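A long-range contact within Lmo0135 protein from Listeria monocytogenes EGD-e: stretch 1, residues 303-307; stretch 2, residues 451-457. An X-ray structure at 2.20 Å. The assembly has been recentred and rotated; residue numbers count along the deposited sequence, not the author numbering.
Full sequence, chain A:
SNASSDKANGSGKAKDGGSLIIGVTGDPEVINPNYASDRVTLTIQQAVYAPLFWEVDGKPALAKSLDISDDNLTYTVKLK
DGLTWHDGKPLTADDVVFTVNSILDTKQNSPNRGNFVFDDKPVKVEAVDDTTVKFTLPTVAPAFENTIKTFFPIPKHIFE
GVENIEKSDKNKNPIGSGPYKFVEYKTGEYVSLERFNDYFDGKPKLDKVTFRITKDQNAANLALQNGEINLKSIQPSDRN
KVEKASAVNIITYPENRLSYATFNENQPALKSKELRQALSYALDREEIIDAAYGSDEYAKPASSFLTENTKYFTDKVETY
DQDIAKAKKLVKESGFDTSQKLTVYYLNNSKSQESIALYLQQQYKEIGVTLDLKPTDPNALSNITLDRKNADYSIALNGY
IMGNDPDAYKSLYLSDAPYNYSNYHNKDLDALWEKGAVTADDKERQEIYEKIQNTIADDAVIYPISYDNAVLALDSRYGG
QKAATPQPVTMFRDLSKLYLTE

Stretch 1, residues 303-307: SSFLT
Stretch 2 (451-457) KIQNTIA

An irregular segment, residues 303-307, lies against nearly two turns of helix, residues 451-457, in a small contact that buries 273 Å² over both sides. The helix enters and leaves its stretch as a helix, with phi/psi near -60/-45 throughout; its backbone bonds run from Thr-455 N to Lys-451 O (2.7 Å), Ile-456 N to Ile-452 O (3.0 Å) and Ala-457 N to Gln-453 O (3.1 Å). The loop has no such repeat. Ser-304 (-75/159) and Leu-306 (-90/147) are extended, while Phe-305 between them is turned in at -75/-16. Ser-304 and Gln-453 have the nearest CA atoms across the contact, 6.1 Å apart.

Gln-453 is the hub. Its CA-to-CB bond points sideways, but chi1 m (-67°) and chi2 t (176°) extend the chain so that its end comes nearer the loop, and chi3 of 82° sets the amide plane. There Ser-304, with chi1 t (174°), donates from OG to Gln-453 OE1 at a short 2.5 Å. The same Ser-304 OG accepts from Leu-306 N at 3.0 Å, with a nearly straight N-H...O angle of 164°. One hydroxyl thus bonds both within the loop, to the backbone two residues on, and across to the helix. Gln-453 OE1 is also bonded elsewhere in the structure, so the amide is held by more than this serine.

Phe-305 supplies the largest covered area, 83 Å². Its CB leaves sideways, yet chi1 p (76°) and chi2 84° bring the ring's end to the helix. Phe-305 CE2 lies 3.7 Å from Gln-453 CA, which sits at the ring edge near its plane, and 3.8 Å from Gln-453 CG, so the glutamine's aliphatic part packs against the phenylalanine while its amide serves the serine. Ile-452 and Ile-456, one turn apart, complete the apolar setting: Phe-305 CE2 to Ile-452 CG2 and Phe-305 CD2 to Ile-456 CB are both 3.9 Å. Ile-456 points toward the loop with chi1 m (-68°) and chi2 m (-58°); Ile-452 leaves sideways, with chi1 m (-66°) and chi2 t (173°).

Leu-306 also points toward the helix. In its m,t rotamer (-60°, -179°), Leu-306 CD1 reaches to 3.4 Å from Gln-453 CD, a close methyl-to-amide contact.

A water bridges the two backbones: it accepts from Phe-305 N at 3.0 Å and donates to Gln-453 O at 3.1 Å. That carbonyl therefore serves both the water and Ala-457 N. The rule is economical: a polar pair sits at the closest CA approach, and an aromatic ring packs beside it on Gln-453 and the two isoleucines.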

# COMPACT_ATOMS: atom_id res chain seq x y z
N SER A 303 16.42 -5.87 0.16
CA SER A 303 17.68 -5.39 -0.41
C SER A 303 17.48 -3.92 -0.81
O SER A 303 17.99 -3.00 -0.14
CB SER A 303 18.11 -6.29 -1.59
OG SER A 303 17.05 -6.47 -2.52
N SER A 304 16.72 -3.71 -1.87
CA SER A 304 16.40 -2.37 -2.33
C SER A 304 15.37 -1.70 -1.43
O SER A 304 14.62 -2.38 -0.72
CB SER A 304 15.80 -2.44 -3.72
OG SER A 304 15.37 -1.16 -4.11
N PHE A 305 15.32 -0.36 -1.48
CA PHE A 305 14.31 0.40 -0.72
C PHE A 305 12.92 0.26 -1.40
O PHE A 305 11.88 0.55 -0.80
CB PHE A 305 14.71 1.87 -0.53
CG PHE A 305 14.54 2.71 -1.74
CD1 PHE A 305 13.30 3.27 -2.04
CD2 PHE A 305 15.60 2.97 -2.58
CE1 PHE A 305 13.13 4.06 -3.17
CE2 PHE A 305 15.43 3.76 -3.71
CZ PHE A 305 14.19 4.30 -4.01
N LEU A 306 12.92 -0.19 -2.65
CA LEU A 306 11.72 -0.47 -3.40
C LEU A 306 11.29 -1.91 -3.19
O LEU A 306 12.14 -2.79 -3.06
CB LEU A 306 12.04 -0.37 -4.88
CG LEU A 306 12.55 0.93 -5.47
CD1 LEU A 306 12.75 0.69 -6.95
CD2 LEU A 306 11.53 2.03 -5.24
N THR A 307 9.98 -2.16 -3.20
CA THR A 307 9.43 -3.52 -3.14
C THR A 307 9.50 -4.15 -4.53
O THR A 307 9.70 -3.44 -5.52
CB THR A 307 7.98 -3.55 -2.59
OG1 THR A 307 7.18 -2.55 -3.26
CG2 THR A 307 7.99 -3.29 -1.09
N LYS A 451 20.39 3.96 -10.18
CA LYS A 451 21.32 4.81 -9.45
C LYS A 451 20.72 5.25 -8.14
O LYS A 451 21.43 5.30 -7.15
CB LYS A 451 21.81 6.03 -10.26
CG LYS A 451 22.85 5.68 -11.32
CD LYS A 451 23.84 6.83 -11.59
CE LYS A 451 23.23 8.03 -12.31
NZ LYS A 451 22.92 7.75 -13.74
N ILE A 452 19.43 5.58 -8.15
CA ILE A 452 18.73 6.01 -6.93
C ILE A 452 18.77 4.90 -5.88
O ILE A 452 19.14 5.15 -4.72
CB ILE A 452 17.28 6.47 -7.24
CG1 ILE A 452 17.33 7.74 -8.11
CG2 ILE A 452 16.51 6.74 -5.95
CD1 ILE A 452 15.99 8.21 -8.62
N GLN A 453 18.47 3.67 -6.30
CA GLN A 453 18.51 2.50 -5.40
C GLN A 453 19.93 2.31 -4.90
O GLN A 453 20.15 2.06 -3.71
CB GLN A 453 17.98 1.22 -6.09
CG GLN A 453 16.49 1.25 -6.43
CD GLN A 453 16.03 0.03 -7.20
OE1 GLN A 453 15.76 -1.04 -6.62
NE2 GLN A 453 15.92 0.18 -8.51
N ASN A 454 20.90 2.44 -5.80
CA ASN A 454 22.31 2.33 -5.41
C ASN A 454 22.76 3.43 -4.46
O ASN A 454 23.45 3.13 -3.49
CB ASN A 454 23.21 2.24 -6.65
CG ASN A 454 23.26 0.83 -7.20
OD1 ASN A 454 22.82 0.54 -8.32
ND2 ASN A 454 23.73 -0.09 -6.38
N THR A 455 22.35 4.68 -4.68
CA THR A 455 22.77 5.77 -3.79
C THR A 455 22.18 5.60 -2.39
O THR A 455 22.89 5.73 -1.40
CB THR A 455 22.41 7.15 -4.33
OG1 THR A 455 22.91 7.29 -5.67
CG2 THR A 455 22.99 8.26 -3.45
N ILE A 456 20.90 5.28 -2.31
CA ILE A 456 20.25 5.06 -1.01
C ILE A 456 20.94 3.93 -0.23
O ILE A 456 21.16 4.05 1.00
CB ILE A 456 18.74 4.75 -1.18
CG1 ILE A 456 17.97 6.00 -1.68
CG2 ILE A 456 18.11 4.23 0.11
CD1 ILE A 456 18.08 7.22 -0.79
N ALA A 457 21.25 2.84 -0.92
CA ALA A 457 21.91 1.70 -0.28
C ALA A 457 23.33 2.07 0.11
O ALA A 457 23.74 1.85 1.23
CB ALA A 457 21.90 0.47 -1.19
O HOH W 1 18.08 0.58 -1.97